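Local coordinates for beta-2-microglobulin (Danio rerio, PDB 4M9O), which serves as the light chain of class I major histocompatibility complexes, which present peptide antigens to the immune system, at residues 7-12 with 27-32; 23-28 with 70-75; 31-36 with 60-65; 79-84 with 92-97. All coordinates share one frame; numbering follows the deposited sequence.

Interaction 1: 7-12 with 27-32; sequences PKVHVY and CYVSSF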
loop_
_atom_site.group_PDB
_atom_site.type_symbol
_atom_site.label_atom_id
_atom_site.label_comp_id
_atom_site.label_asym_id
_atom_site.label_seq_id
_atom_site.Cartn_x
_atom_site.Cartn_y
_atom_site.Cartn_z
ATOM N N PRO A 7 6.654 -10.543 1.338
ATOM C CA PRO A 7 6.372 -9.241 1.898
ATOM C C PRO A 7 5.285 -9.284 2.949
ATOM O O PRO A 7 4.379 -10.029 2.832
ATOM C CB PRO A 7 5.927 -8.444 0.690
ATOM C CG PRO A 7 6.117 -9.278 -0.456
ATOM C CD PRO A 7 6.180 -10.643 -0.030
ATOM N N LYS A 8 5.419 -8.486 3.977
ATOM C CA LYS A 8 4.340 -8.241 4.907
ATOM C C LYS A 8 3.747 -6.919 4.472
ATOM O O LYS A 8 4.429 -5.970 4.382
ATOM C CB LYS A 8 4.823 -8.149 6.349
ATOM C CG LYS A 8 5.589 -9.315 6.833
ATOM C CD LYS A 8 6.175 -9.089 8.154
ATOM C CE LYS A 8 6.603 -10.374 8.860
ATOM N NZ LYS A 8 6.113 -11.660 8.314
ATOM N N VAL A 9 2.464 -6.906 4.195
ATOM C CA VAL A 9 1.768 -5.757 3.670
ATOM C C VAL A 9 0.607 -5.309 4.528
ATOM O O VAL A 9 -0.170 -6.108 4.972
ATOM C CB VAL A 9 1.206 -6.047 2.280
ATOM C CG1 VAL A 9 0.539 -4.881 1.698
ATOM C CG2 VAL A 9 2.229 -6.588 1.376
ATOM N N HIS A 10 0.537 -4.011 4.740
ATOM C CA HIS A 10 -0.534 -3.362 5.435
ATOM C C HIS A 10 -1.103 -2.171 4.669
ATOM O O HIS A 10 -0.390 -1.345 4.229
ATOM C CB HIS A 10 -0.068 -2.924 6.805
ATOM C CG HIS A 10 0.588 -4.000 7.602
ATOM N ND1 HIS A 10 -0.109 -4.802 8.455
ATOM C CD2 HIS A 10 1.864 -4.424 7.648
ATOM C CE1 HIS A 10 0.704 -5.669 9.005
ATOM N NE2 HIS A 10 1.911 -5.448 8.548
ATOM N N VAL A 11 -2.409 -2.131 4.525
ATOM C CA VAL A 11 -3.134 -0.991 3.981
ATOM C C VAL A 11 -3.977 -0.297 5.057
ATOM O O VAL A 11 -4.703 -0.926 5.749
ATOM C CB VAL A 11 -3.987 -1.366 2.804
ATOM C CG1 VAL A 11 -4.382 -0.185 2.034
ATOM C CG2 VAL A 11 -3.302 -2.299 1.960
ATOM N N TYR A 12 -3.820 0.999 5.192
ATOM C CA TYR A 12 -4.408 1.763 6.241
ATOM C C TYR A 12 -4.514 3.222 5.886
ATOM O O TYR A 12 -3.791 3.706 5.090
ATOM C CB TYR A 12 -3.640 1.584 7.565
ATOM C CG TYR A 12 -2.176 1.832 7.499
ATOM C CD1 TYR A 12 -1.309 0.815 7.258
ATOM C CD2 TYR A 12 -1.662 3.089 7.665
ATOM C CE1 TYR A 12 -0.001 1.017 7.192
ATOM C CE2 TYR A 12 -0.308 3.310 7.593
ATOM C CZ TYR A 12 0.518 2.262 7.340
ATOM O OH TYR A 12 1.839 2.429 7.275
ATOM N N CYS A 27 -0.002 2.310 1.950
ATOM C CA CYS A 27 0.359 0.917 1.808
ATOM C C CYS A 27 1.794 0.736 2.210
ATOM O O CYS A 27 2.642 1.257 1.610
ATOM C CB CYS A 27 0.187 0.421 0.387
ATOM S SG CYS A 27 0.477 -1.322 0.076
ATOM N N TYR A 28 2.028 -0.036 3.230
ATOM C CA TYR A 28 3.339 -0.266 3.783
ATOM C C TYR A 28 3.765 -1.691 3.573
ATOM O O TYR A 28 3.069 -2.597 3.915
ATOM C CB TYR A 28 3.362 0.086 5.246
ATOM C CG TYR A 28 4.637 -0.195 5.972
ATOM C CD1 TYR A 28 5.702 0.637 5.863
ATOM C CD2 TYR A 28 4.742 -1.262 6.835
ATOM C CE1 TYR A 28 6.828 0.404 6.545
ATOM C CE2 TYR A 28 5.870 -1.504 7.510
ATOM C CZ TYR A 28 6.911 -0.664 7.366
ATOM O OH TYR A 28 8.040 -0.850 8.005
ATOM N N VAL A 29 4.927 -1.850 2.974
ATOM C CA VAL A 29 5.459 -3.127 2.623
ATOM C C VAL A 29 6.828 -3.374 3.241
ATOM O O VAL A 29 7.690 -2.570 3.190
ATOM C CB VAL A 29 5.518 -3.335 1.141
ATOM C CG1 VAL A 29 5.971 -4.687 0.862
ATOM C CG2 VAL A 29 4.220 -3.101 0.508
ATOM N N SER A 30 6.968 -4.522 3.852
ATOM C CA SER A 30 8.098 -4.787 4.661
ATOM C C SER A 30 8.555 -6.228 4.704
ATOM O O SER A 30 7.821 -7.083 4.453
ATOM C CB SER A 30 7.778 -4.309 6.072
ATOM O OG SER A 30 8.863 -4.480 6.894
ATOM N N SER A 31 9.791 -6.424 5.098
ATOM C CA SER A 31 10.420 -7.712 5.357
ATOM C C SER A 31 10.496 -8.727 4.226
ATOM O O SER A 31 10.369 -9.869 4.451
ATOM C CB SER A 31 9.773 -8.368 6.560
ATOM O OG SER A 31 9.629 -7.484 7.598
ATOM N N PHE A 32 10.706 -8.265 3.023
ATOM C CA PHE A 32 10.733 -9.097 1.863
ATOM C C PHE A 32 12.155 -9.240 1.426
ATOM O O PHE A 32 12.912 -8.379 1.651
ATOM C CB PHE A 32 9.903 -8.495 0.735
ATOM C CG PHE A 32 10.125 -7.038 0.558
ATOM C CD1 PHE A 32 11.048 -6.580 -0.303
ATOM C CD2 PHE A 32 9.433 -6.118 1.305
ATOM C CE1 PHE A 32 11.256 -5.258 -0.444
ATOM C CE2 PHE A 32 9.668 -4.828 1.166
ATOM C CZ PHE A 32 10.593 -4.405 0.286
#
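Tyr12 brings its OH alongside Tyr28, 3.5 Å from Tyr28 CB. The first torsion of Tyr12 (chi1 53°) places CG between the backbone N and the carbonyl carbon, and from there the ring extends back to Tyr28, the two side chains crossing obliquely. An alanine at Tyr12 would probably leave Tyr28 CB without its aromatic neighbour and open a gap beside it. On the same face His10 CD2 lies 4.4 Å from Tyr28 CD2, at the edge of the Tyr28 ring. Farther along, Lys8 brings CD to 3.8 Å from Ser31 OG. The other face is apolar. Val9 CG1 lies 3.9 Å from Cys27 SG, while Val9 and Val29 stand side by side, CG2 to CG2; Pro7 CB touches Val29 CG1 at 3.8 Å and packs crosswise against Phe32 CB. This is the face turned into the immunoglobulin C1-set sandwich, where Cys27 forms its disulfide with Cys82 and both valines reach Val84 of the second sheet. The backbones hold these side chains in antiparallel register. Lys8 pairs with Ser30 and His10 with Tyr28, each through two hydrogen bonds, the straightest being Lys8 N to Ser30 O (2.8 Å, 175° at the hydrogen). Between them, Val9 CA directs its hydrogen at Tyr28 O (3.4 Å). Strand 8-13 is an outermost strand of its sheet, and strand 63-72 pairs with the other edge of 23-30.

Interaction 2: 23-28 with 70-75; sequences NTLICY and VAFTPE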
loop_
_atom_site.group_PDB
_atom_site.type_symbol
_atom_site.label_atom_id
_atom_site.label_comp_id
_atom_site.label_asym_id
_atom_site.label_seq_id
_atom_site.Cartn_x
_atom_site.Cartn_y
_atom_site.Cartn_z
ATOM N N ASN A 23 -8.336 12.487 3.507
ATOM C CA ASN A 23 -7.492 11.615 4.272
ATOM C C ASN A 23 -6.300 11.178 3.437
ATOM O O ASN A 23 -6.153 11.586 2.350
ATOM C CB ASN A 23 -8.292 10.399 4.710
ATOM C CG ASN A 23 -7.780 9.743 5.987
ATOM O OD1 ASN A 23 -6.635 9.752 6.302
ATOM N ND2 ASN A 23 -8.664 9.140 6.677
ATOM N N THR A 24 -5.441 10.364 3.999
ATOM C CA THR A 24 -4.329 9.781 3.292
ATOM C C THR A 24 -4.439 8.272 3.338
ATOM O O THR A 24 -4.632 7.706 4.374
ATOM C CB THR A 24 -2.997 10.184 3.877
ATOM O OG1 THR A 24 -2.915 11.577 3.962
ATOM C CG2 THR A 24 -1.907 9.715 3.036
ATOM N N LEU A 25 -4.304 7.658 2.182
ATOM C CA LEU A 25 -4.284 6.227 2.026
ATOM C C LEU A 25 -2.830 5.748 1.955
ATOM O O LEU A 25 -2.045 6.291 1.244
ATOM C CB LEU A 25 -5.129 5.758 0.838
ATOM C CG LEU A 25 -5.304 4.248 0.620
ATOM C CD1 LEU A 25 -6.039 3.569 1.669
ATOM C CD2 LEU A 25 -5.839 3.851 -0.731
ATOM N N ILE A 26 -2.502 4.756 2.746
ATOM C CA ILE A 26 -1.146 4.240 2.892
ATOM C C ILE A 26 -0.990 2.738 2.710
ATOM O O ILE A 26 -1.734 2.004 3.250
ATOM C CB ILE A 26 -0.569 4.626 4.264
ATOM C CG1 ILE A 26 -0.772 6.100 4.544
ATOM C CG2 ILE A 26 0.850 4.233 4.387
ATOM C CD1 ILE A 26 -0.884 6.462 5.951
ATOM N N CYS A 27 -0.002 2.310 1.950
ATOM C CA CYS A 27 0.359 0.917 1.808
ATOM C C CYS A 27 1.794 0.736 2.210
ATOM O O CYS A 27 2.642 1.257 1.610
ATOM C CB CYS A 27 0.187 0.421 0.387
ATOM S SG CYS A 27 0.477 -1.322 0.076
ATOM N N TYR A 28 2.028 -0.036 3.230
ATOM C CA TYR A 28 3.339 -0.266 3.783
ATOM C C TYR A 28 3.765 -1.691 3.573
ATOM O O TYR A 28 3.069 -2.597 3.915
ATOM C CB TYR A 28 3.362 0.086 5.246
ATOM C CG TYR A 28 4.637 -0.195 5.972
ATOM C CD1 TYR A 28 5.702 0.637 5.863
ATOM C CD2 TYR A 28 4.742 -1.262 6.835
ATOM C CE1 TYR A 28 6.828 0.404 6.545
ATOM C CE2 TYR A 28 5.870 -1.504 7.510
ATOM C CZ TYR A 28 6.911 -0.664 7.366
ATOM O OH TYR A 28 8.040 -0.850 8.005
ATOM N N VAL A 70 -1.161 8.107 -0.888
ATOM C CA VAL A 70 -1.941 9.010 -1.704
ATOM C C VAL A 70 -3.044 9.760 -0.954
ATOM O O VAL A 70 -3.668 9.217 -0.128
ATOM C CB VAL A 70 -2.510 8.267 -2.920
ATOM C CG1 VAL A 70 -3.641 7.444 -2.569
ATOM C CG2 VAL A 70 -2.820 9.189 -4.036
ATOM N N ALA A 71 -3.289 11.004 -1.293
ATOM C CA ALA A 71 -4.439 11.704 -0.773
ATOM C C ALA A 71 -5.708 11.095 -1.357
ATOM O O ALA A 71 -5.741 10.780 -2.506
ATOM C CB ALA A 71 -4.374 13.113 -1.083
ATOM N N PHE A 72 -6.727 10.916 -0.538
ATOM C CA PHE A 72 -8.013 10.383 -0.981
ATOM C C PHE A 72 -9.193 10.859 -0.157
ATOM O O PHE A 72 -8.995 11.340 0.891
ATOM C CB PHE A 72 -8.011 8.856 -1.124
ATOM C CG PHE A 72 -8.163 8.080 0.173
ATOM C CD1 PHE A 72 -9.311 7.431 0.438
ATOM C CD2 PHE A 72 -7.146 7.956 1.067
ATOM C CE1 PHE A 72 -9.466 6.724 1.588
ATOM C CE2 PHE A 72 -7.309 7.241 2.210
ATOM C CZ PHE A 72 -8.460 6.623 2.456
ATOM N N THR A 73 -10.397 10.712 -0.669
ATOM C CA THR A 73 -11.602 11.003 0.061
ATOM C C THR A 73 -12.569 9.833 -0.084
ATOM O O THR A 73 -13.144 9.636 -1.101
ATOM C CB THR A 73 -12.241 12.296 -0.455
ATOM O OG1 THR A 73 -11.352 13.362 -0.232
ATOM C CG2 THR A 73 -13.526 12.598 0.243
ATOM N N PRO A 74 -12.763 9.069 0.964
ATOM C CA PRO A 74 -13.624 7.912 0.869
ATOM C C PRO A 74 -15.099 8.246 0.647
ATOM O O PRO A 74 -15.549 9.198 1.152
ATOM C CB PRO A 74 -13.406 7.241 2.214
ATOM C CG PRO A 74 -12.853 8.235 3.046
ATOM C CD PRO A 74 -12.051 9.077 2.239
ATOM N N GLU A 75 -15.792 7.469 -0.153
ATOM C CA GLU A 75 -17.199 7.606 -0.383
ATOM C C GLU A 75 -17.800 6.218 -0.452
ATOM O O GLU A 75 -17.131 5.258 -0.722
ATOM C CB GLU A 75 -17.536 8.406 -1.640
ATOM C CG GLU A 75 -16.703 9.658 -1.948
ATOM C CD GLU A 75 -17.089 10.898 -1.189
ATOM O OE1 GLU A 75 -17.993 10.875 -0.377
ATOM O OE2 GLU A 75 -16.478 11.937 -1.417
#
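Asn23 and Phe72 exchange two backbone hydrogen bonds, as do Leu25 and Val70, with the non-hydrogen-bonded pair Thr24 and Ala71 between them. Asn23 N reaches Phe72 O at 2.9 Å; in return, Phe72 N donates to Asn23 O at 3.0 Å. Leu25 N to Val70 O (2.9 Å) is nearly straight, 169° at the hydrogen. Weaker CA-H...O contacts fill the middle, Thr24 CA meeting Val70 O at 3.5 Å and Ala71 CA meeting Asn23 O. A side-chain bond steadies the start of strand 23-30: with CG of Asn23 anti to its backbone N (chi1 -154°), OD1 turns back to accept from Thr24 N at 2.7 Å, while ND2 of the same amide donates to the carbonyl of Phe15. Both polar ends of this buried amide are thus satisfied. The apolar contacts belong to Leu25, Val70 and Phe72, which share a face. Leu25 CB meets Val70 CG1 at 4.1 Å; Leu25 and Phe72 also adjoin, but their exact relative placement is doubtful in the model. The Phe72 ring meets Tyr80 and, edge-to-face, Trp95. The arrangement belongs to the C1-set immunoglobulin sandwich: strands 23-30 and 63-72 pair within one sheet, and Cys27, farther along 23-30, is disulfide-bonded to Cys82 of the facing sheet.

Interaction 3: 31-36 with 60-65; sequences SFHPPD and KGWQFH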
loop_
_atom_site.group_PDB
_atom_site.type_symbol
_atom_site.label_atom_id
_atom_site.label_comp_id
_atom_site.label_asym_id
_atom_site.label_seq_id
_atom_site.Cartn_x
_atom_site.Cartn_y
_atom_site.Cartn_z
ATOM N N SER A 31 9.791 -6.424 5.098
ATOM C CA SER A 31 10.420 -7.712 5.357
ATOM C C SER A 31 10.496 -8.727 4.226
ATOM O O SER A 31 10.369 -9.869 4.451
ATOM C CB SER A 31 9.773 -8.368 6.560
ATOM O OG SER A 31 9.629 -7.484 7.598
ATOM N N PHE A 32 10.706 -8.265 3.023
ATOM C CA PHE A 32 10.733 -9.097 1.863
ATOM C C PHE A 32 12.155 -9.240 1.426
ATOM O O PHE A 32 12.912 -8.379 1.651
ATOM C CB PHE A 32 9.903 -8.495 0.735
ATOM C CG PHE A 32 10.125 -7.038 0.558
ATOM C CD1 PHE A 32 11.048 -6.580 -0.303
ATOM C CD2 PHE A 32 9.433 -6.118 1.305
ATOM C CE1 PHE A 32 11.256 -5.258 -0.444
ATOM C CE2 PHE A 32 9.668 -4.828 1.166
ATOM C CZ PHE A 32 10.593 -4.405 0.286
ATOM N N HIS A 33 12.469 -10.387 0.845
ATOM C CA HIS A 33 13.730 -10.745 0.193
ATOM C C HIS A 33 13.379 -11.544 -1.081
ATOM O O HIS A 33 12.667 -12.480 -0.998
ATOM C CB HIS A 33 14.541 -11.707 1.036
ATOM C CG HIS A 33 14.928 -11.223 2.377
ATOM N ND1 HIS A 33 15.581 -10.046 2.587
ATOM C CD2 HIS A 33 14.853 -11.818 3.574
ATOM C CE1 HIS A 33 15.868 -9.919 3.854
ATOM N NE2 HIS A 33 15.417 -10.974 4.481
ATOM N N PRO A 34 13.918 -11.219 -2.243
ATOM C CA PRO A 34 14.829 -10.117 -2.477
ATOM C C PRO A 34 14.197 -8.723 -2.503
ATOM O O PRO A 34 13.022 -8.690 -2.657
ATOM C CB PRO A 34 15.386 -10.472 -3.857
ATOM C CG PRO A 34 14.360 -11.195 -4.480
ATOM C CD PRO A 34 13.664 -11.960 -3.481
ATOM N N PRO A 35 14.999 -7.704 -2.585
ATOM C CA PRO A 35 14.514 -6.347 -2.518
ATOM C C PRO A 35 13.879 -5.826 -3.795
ATOM O O PRO A 35 13.739 -4.679 -3.865
ATOM C CB PRO A 35 15.749 -5.554 -2.114
ATOM C CG PRO A 35 16.826 -6.365 -2.498
ATOM C CD PRO A 35 16.426 -7.753 -2.300
ATOM N N ASP A 36 13.579 -6.629 -4.789
ATOM C CA ASP A 36 12.866 -6.144 -5.952
ATOM C C ASP A 36 11.384 -6.297 -5.744
ATOM O O ASP A 36 10.904 -7.360 -5.560
ATOM C CB ASP A 36 13.292 -6.877 -7.216
ATOM C CG ASP A 36 14.460 -6.222 -7.908
ATOM O OD1 ASP A 36 14.593 -5.006 -7.857
ATOM O OD2 ASP A 36 15.244 -6.905 -8.549
ATOM N N LYS A 60 19.145 -2.726 9.776
ATOM C CA LYS A 60 19.722 -3.751 10.632
ATOM C C LYS A 60 20.336 -4.934 9.891
ATOM O O LYS A 60 20.287 -6.007 10.361
ATOM C CB LYS A 60 18.690 -4.280 11.607
ATOM C CG LYS A 60 17.945 -3.241 12.377
ATOM C CD LYS A 60 16.677 -3.789 13.016
ATOM C CE LYS A 60 15.432 -3.406 12.254
ATOM N NZ LYS A 60 14.258 -4.151 12.669
ATOM N N GLY A 61 20.864 -4.686 8.713
ATOM C CA GLY A 61 21.332 -5.690 7.799
ATOM C C GLY A 61 20.383 -6.770 7.307
ATOM O O GLY A 61 20.845 -7.728 6.838
ATOM N N TRP A 62 19.081 -6.593 7.400
ATOM C CA TRP A 62 18.146 -7.577 6.921
ATOM C C TRP A 62 16.805 -7.025 6.419
ATOM O O TRP A 62 16.168 -7.608 5.603
ATOM C CB TRP A 62 17.906 -8.636 7.975
ATOM C CG TRP A 62 16.983 -8.245 8.996
ATOM C CD1 TRP A 62 17.265 -7.574 10.091
ATOM C CD2 TRP A 62 15.606 -8.486 9.022
ATOM N NE1 TRP A 62 16.170 -7.368 10.818
ATOM C CE2 TRP A 62 15.119 -7.930 10.175
ATOM C CE3 TRP A 62 14.723 -9.113 8.164
ATOM C CZ2 TRP A 62 13.805 -7.965 10.500
ATOM C CZ3 TRP A 62 13.436 -9.159 8.496
ATOM C CH2 TRP A 62 12.974 -8.580 9.644
ATOM N N GLN A 63 16.364 -5.923 6.967
ATOM C CA GLN A 63 15.030 -5.463 6.695
ATOM C C GLN A 63 14.844 -4.366 5.655
ATOM O O GLN A 63 15.304 -3.292 5.788
ATOM C CB GLN A 63 14.305 -5.111 7.971
ATOM C CG GLN A 63 12.834 -4.989 7.755
ATOM C CD GLN A 63 12.110 -4.555 8.963
ATOM O OE1 GLN A 63 12.459 -3.581 9.571
ATOM N NE2 GLN A 63 11.093 -5.266 9.312
ATOM N N PHE A 64 14.118 -4.698 4.637
ATOM C CA PHE A 64 13.768 -3.781 3.602
ATOM C C PHE A 64 12.344 -3.274 3.854
ATOM O O PHE A 64 11.513 -4.016 4.242
ATOM C CB PHE A 64 13.869 -4.478 2.244
ATOM C CG PHE A 64 15.284 -4.802 1.800
ATOM C CD1 PHE A 64 16.096 -3.845 1.311
ATOM C CD2 PHE A 64 15.754 -6.074 1.816
ATOM C CE1 PHE A 64 17.333 -4.146 0.911
ATOM C CE2 PHE A 64 16.992 -6.347 1.405
ATOM C CZ PHE A 64 17.772 -5.400 0.965
ATOM N N HIS A 65 12.096 -2.005 3.621
ATOM C CA HIS A 65 10.760 -1.481 3.653
ATOM C C HIS A 65 10.469 -0.322 2.708
ATOM O O HIS A 65 11.313 0.440 2.390
ATOM C CB HIS A 65 10.239 -1.206 5.064
ATOM C CG HIS A 65 10.960 -0.129 5.778
ATOM N ND1 HIS A 65 10.601 1.192 5.686
ATOM C CD2 HIS A 65 12.025 -0.170 6.590
ATOM C CE1 HIS A 65 11.406 1.917 6.426
ATOM N NE2 HIS A 65 12.277 1.112 6.992
HETATM O O HOH W 1 13.433 -7.535 4.315
#
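Phe64 starts out toward segment 31-36 and meets it from CB to CZ. CB lies over one face of the Phe32 ring in a CH-pi contact, 4.1 Å from the centroid. CG is anti to the carbonyl carbon (chi1 -70°), a step that leads into the ring lying against Pro35. CD2 comes to 3.7 Å from Phe32 O and 4.0 Å from His33 ND1, which sits at the edge of the Phe64 ring. Out to CZ, the ring carries Pro35 on one face, with Pro35 CB 3.6 Å from its centroid and only 8° off the normal. An alanine in place of Phe64 would probably leave Pro35 CB without its aromatic partner and open a gap beside His33. Polar bonds join the segments nearby: Ser31 N donates to Phe64 O (3.1 Å), and Gln63 NE2 to Ser31 OG (3.2 Å). One water accepts from Phe64 N and donates to Phe32 O and Trp62 O. With no strand in 31-36, aromatic packing and this water bridge take the place of regular sheet pairing, binding the loop to the start of strand 63-72.

Interaction 4: 79-84 with 92-97; sequences EYTCSV and KFSWEP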
loop_
_atom_site.group_PDB
_atom_site.type_symbol
_atom_site.label_atom_id
_atom_site.label_comp_id
_atom_site.label_asym_id
_atom_site.label_seq_id
_atom_site.Cartn_x
_atom_site.Cartn_y
_atom_site.Cartn_z
ATOM N N GLU A 79 -14.036 1.217 -3.711
ATOM C CA GLU A 79 -13.115 0.212 -3.262
ATOM C C GLU A 79 -11.658 0.675 -3.465
ATOM O O GLU A 79 -11.304 1.081 -4.515
ATOM C CB GLU A 79 -13.403 -1.113 -3.961
ATOM C CG GLU A 79 -12.335 -2.134 -3.809
ATOM C CD GLU A 79 -12.512 -3.356 -4.655
ATOM O OE1 GLU A 79 -13.236 -4.248 -4.252
ATOM O OE2 GLU A 79 -11.890 -3.468 -5.708
ATOM N N TYR A 80 -10.854 0.620 -2.418
ATOM C CA TYR A 80 -9.442 0.968 -2.467
ATOM C C TYR A 80 -8.583 -0.227 -2.140
ATOM O O TYR A 80 -8.793 -0.877 -1.175
ATOM C CB TYR A 80 -9.105 2.119 -1.547
ATOM C CG TYR A 80 -9.766 3.407 -1.877
ATOM C CD1 TYR A 80 -9.182 4.296 -2.702
ATOM C CD2 TYR A 80 -10.986 3.726 -1.362
ATOM C CE1 TYR A 80 -9.792 5.449 -3.016
ATOM C CE2 TYR A 80 -11.592 4.858 -1.685
ATOM C CZ TYR A 80 -10.994 5.723 -2.494
ATOM O OH TYR A 80 -11.643 6.847 -2.815
ATOM N N THR A 81 -7.625 -0.496 -2.999
ATOM C CA THR A 81 -6.706 -1.600 -2.864
ATOM C C THR A 81 -5.248 -1.253 -3.155
ATOM O O THR A 81 -4.932 -0.368 -3.916
ATOM C CB THR A 81 -7.084 -2.803 -3.742
ATOM O OG1 THR A 81 -6.960 -2.424 -5.075
ATOM C CG2 THR A 81 -8.446 -3.233 -3.530
ATOM N N CYS A 82 -4.376 -2.005 -2.527
ATOM C CA CYS A 82 -2.950 -1.905 -2.735
ATOM C C CYS A 82 -2.518 -3.148 -3.440
ATOM O O CYS A 82 -2.827 -4.199 -3.031
ATOM C CB CYS A 82 -2.191 -1.763 -1.425
ATOM S SG CYS A 82 -0.461 -1.741 -1.520
ATOM N N SER A 83 -1.805 -2.995 -4.522
ATOM C CA SER A 83 -1.350 -4.108 -5.306
ATOM C C SER A 83 0.157 -4.271 -5.178
ATOM O O SER A 83 0.855 -3.368 -5.438
ATOM C CB SER A 83 -1.748 -3.887 -6.736
ATOM O OG SER A 83 -1.532 -4.969 -7.562
ATOM N N VAL A 84 0.615 -5.435 -4.757
ATOM C CA VAL A 84 2.030 -5.713 -4.556
ATOM C C VAL A 84 2.595 -6.881 -5.385
ATOM O O VAL A 84 2.152 -7.973 -5.282
ATOM C CB VAL A 84 2.331 -5.958 -3.074
ATOM C CG1 VAL A 84 3.749 -6.170 -2.833
ATOM C CG2 VAL A 84 1.803 -4.884 -2.217
ATOM N N LYS A 92 -3.232 -8.548 -3.994
ATOM C CA LYS A 92 -4.040 -7.381 -3.756
ATOM C C LYS A 92 -4.536 -7.296 -2.316
ATOM O O LYS A 92 -4.973 -8.263 -1.764
ATOM C CB LYS A 92 -5.209 -7.359 -4.718
ATOM C CG LYS A 92 -4.837 -7.502 -6.128
ATOM C CD LYS A 92 -4.605 -6.187 -6.718
ATOM C CE LYS A 92 -5.164 -6.068 -8.099
ATOM N NZ LYS A 92 -4.134 -5.923 -9.138
ATOM N N PHE A 93 -4.412 -6.141 -1.711
ATOM C CA PHE A 93 -4.803 -5.956 -0.330
ATOM C C PHE A 93 -5.803 -4.817 -0.208
ATOM O O PHE A 93 -5.532 -3.722 -0.541
ATOM C CB PHE A 93 -3.575 -5.745 0.550
ATOM C CG PHE A 93 -2.575 -6.846 0.455
ATOM C CD1 PHE A 93 -2.515 -7.820 1.406
ATOM C CD2 PHE A 93 -1.734 -6.947 -0.606
ATOM C CE1 PHE A 93 -1.631 -8.817 1.320
ATOM C CE2 PHE A 93 -0.851 -7.949 -0.676
ATOM C CZ PHE A 93 -0.815 -8.891 0.289
ATOM N N SER A 94 -6.984 -5.138 0.255
ATOM C CA SER A 94 -8.063 -4.176 0.385
ATOM C C SER A 94 -8.019 -3.305 1.638
ATOM O O SER A 94 -7.686 -3.763 2.650
ATOM C CB SER A 94 -9.406 -4.886 0.308
ATOM O OG SER A 94 -9.622 -5.470 -0.940
ATOM N N TRP A 95 -8.373 -2.052 1.532
ATOM C CA TRP A 95 -8.562 -1.213 2.688
ATOM C C TRP A 95 -9.963 -1.519 3.206
ATOM O O TRP A 95 -10.910 -1.357 2.516
ATOM C CB TRP A 95 -8.423 0.258 2.356
ATOM C CG TRP A 95 -8.652 1.180 3.511
ATOM C CD1 TRP A 95 -8.027 1.161 4.687
ATOM C CD2 TRP A 95 -9.569 2.252 3.573
ATOM N NE1 TRP A 95 -8.475 2.132 5.476
ATOM C CE2 TRP A 95 -9.438 2.826 4.823
ATOM C CE3 TRP A 95 -10.505 2.783 2.687
ATOM C CZ2 TRP A 95 -10.196 3.904 5.218
ATOM C CZ3 TRP A 95 -11.237 3.843 3.085
ATOM C CH2 TRP A 95 -11.078 4.397 4.338
ATOM N N GLU A 96 -10.016 -1.963 4.441
ATOM C CA GLU A 96 -11.202 -2.455 5.092
ATOM C C GLU A 96 -11.452 -1.685 6.377
ATOM O O GLU A 96 -11.102 -2.150 7.419
ATOM C CB GLU A 96 -11.002 -3.927 5.465
ATOM C CG GLU A 96 -11.043 -4.924 4.322
ATOM C CD GLU A 96 -10.693 -6.373 4.711
ATOM O OE1 GLU A 96 -10.385 -6.646 5.881
ATOM O OE2 GLU A 96 -10.727 -7.258 3.833
ATOM N N PRO A 97 -12.024 -0.496 6.302
ATOM C CA PRO A 97 -12.359 0.214 7.518
ATOM C C PRO A 97 -13.700 -0.288 7.977
ATOM O O PRO A 97 -14.313 -1.076 7.315
ATOM C CB PRO A 97 -12.492 1.634 7.040
ATOM C CG PRO A 97 -12.987 1.487 5.731
ATOM C CD PRO A 97 -12.282 0.357 5.147
HETATM O O HOH W 2 -11.746 -0.103 0.343
#
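Phe93, Lys92 and Tyr80 carry much of this contact. Phe93 is gripped by its backbone, which trades two hydrogen bonds with Cys82: Phe93 N to Cys82 O at 2.8 Å and Cys82 N to Phe93 O at 2.9 Å. Its ring presents an edge to Cys82 O, with CD2 3.8 Å away, and CE2 approaches Val84 CG2; Val9 and Val11 of strand 8-13 also touch this side chain. The pairing belongs to the hairpin of strands 80-86 and 89-94 in the C1-set immunoglobulin fold, with Cys82 tied to Cys27 of the facing sheet. On the other face Lys92 bends at chi2 (-90°) and beyond, passing CD 3.4 Å from Ser83 OG before NZ donates to that hydroxyl at 3.2 Å. Tyr80 runs beside Trp95, CD2 to CE3 at 4.2 Å, both side chains pointing the same way. Their backbones are joined as well: Trp95 N reaches Tyr80 O in a nearly linear bond (3.0 Å, 179°), and one water accepts from Tyr80 N and donates to Trp95 O.

How the interactions relate
Interactions 1 and 2 hold successive parts of strand 23-30, against strand 8-13 and strand 63-72 respectively; the latter strand also enters interaction 3. Interaction 4 lies in the opposing sheet, and the Cys27-Cys82 disulfide ties it to strand 23-30, shared by interactions 1 and 2. Interaction 2 is the buried one. Interactions 1 and 4 are partly buried, each with an apolar face inward and polar or exposed side chains on the other. On the inward side Val9 CG1 of one sheet meets Phe93 CD2 of the other at 3.8 Å. Interaction 3 is a surface contact on the opposite side of the chain's centre from 2 and 4; it relies on rings, a proline and water where the others use backbone ladders.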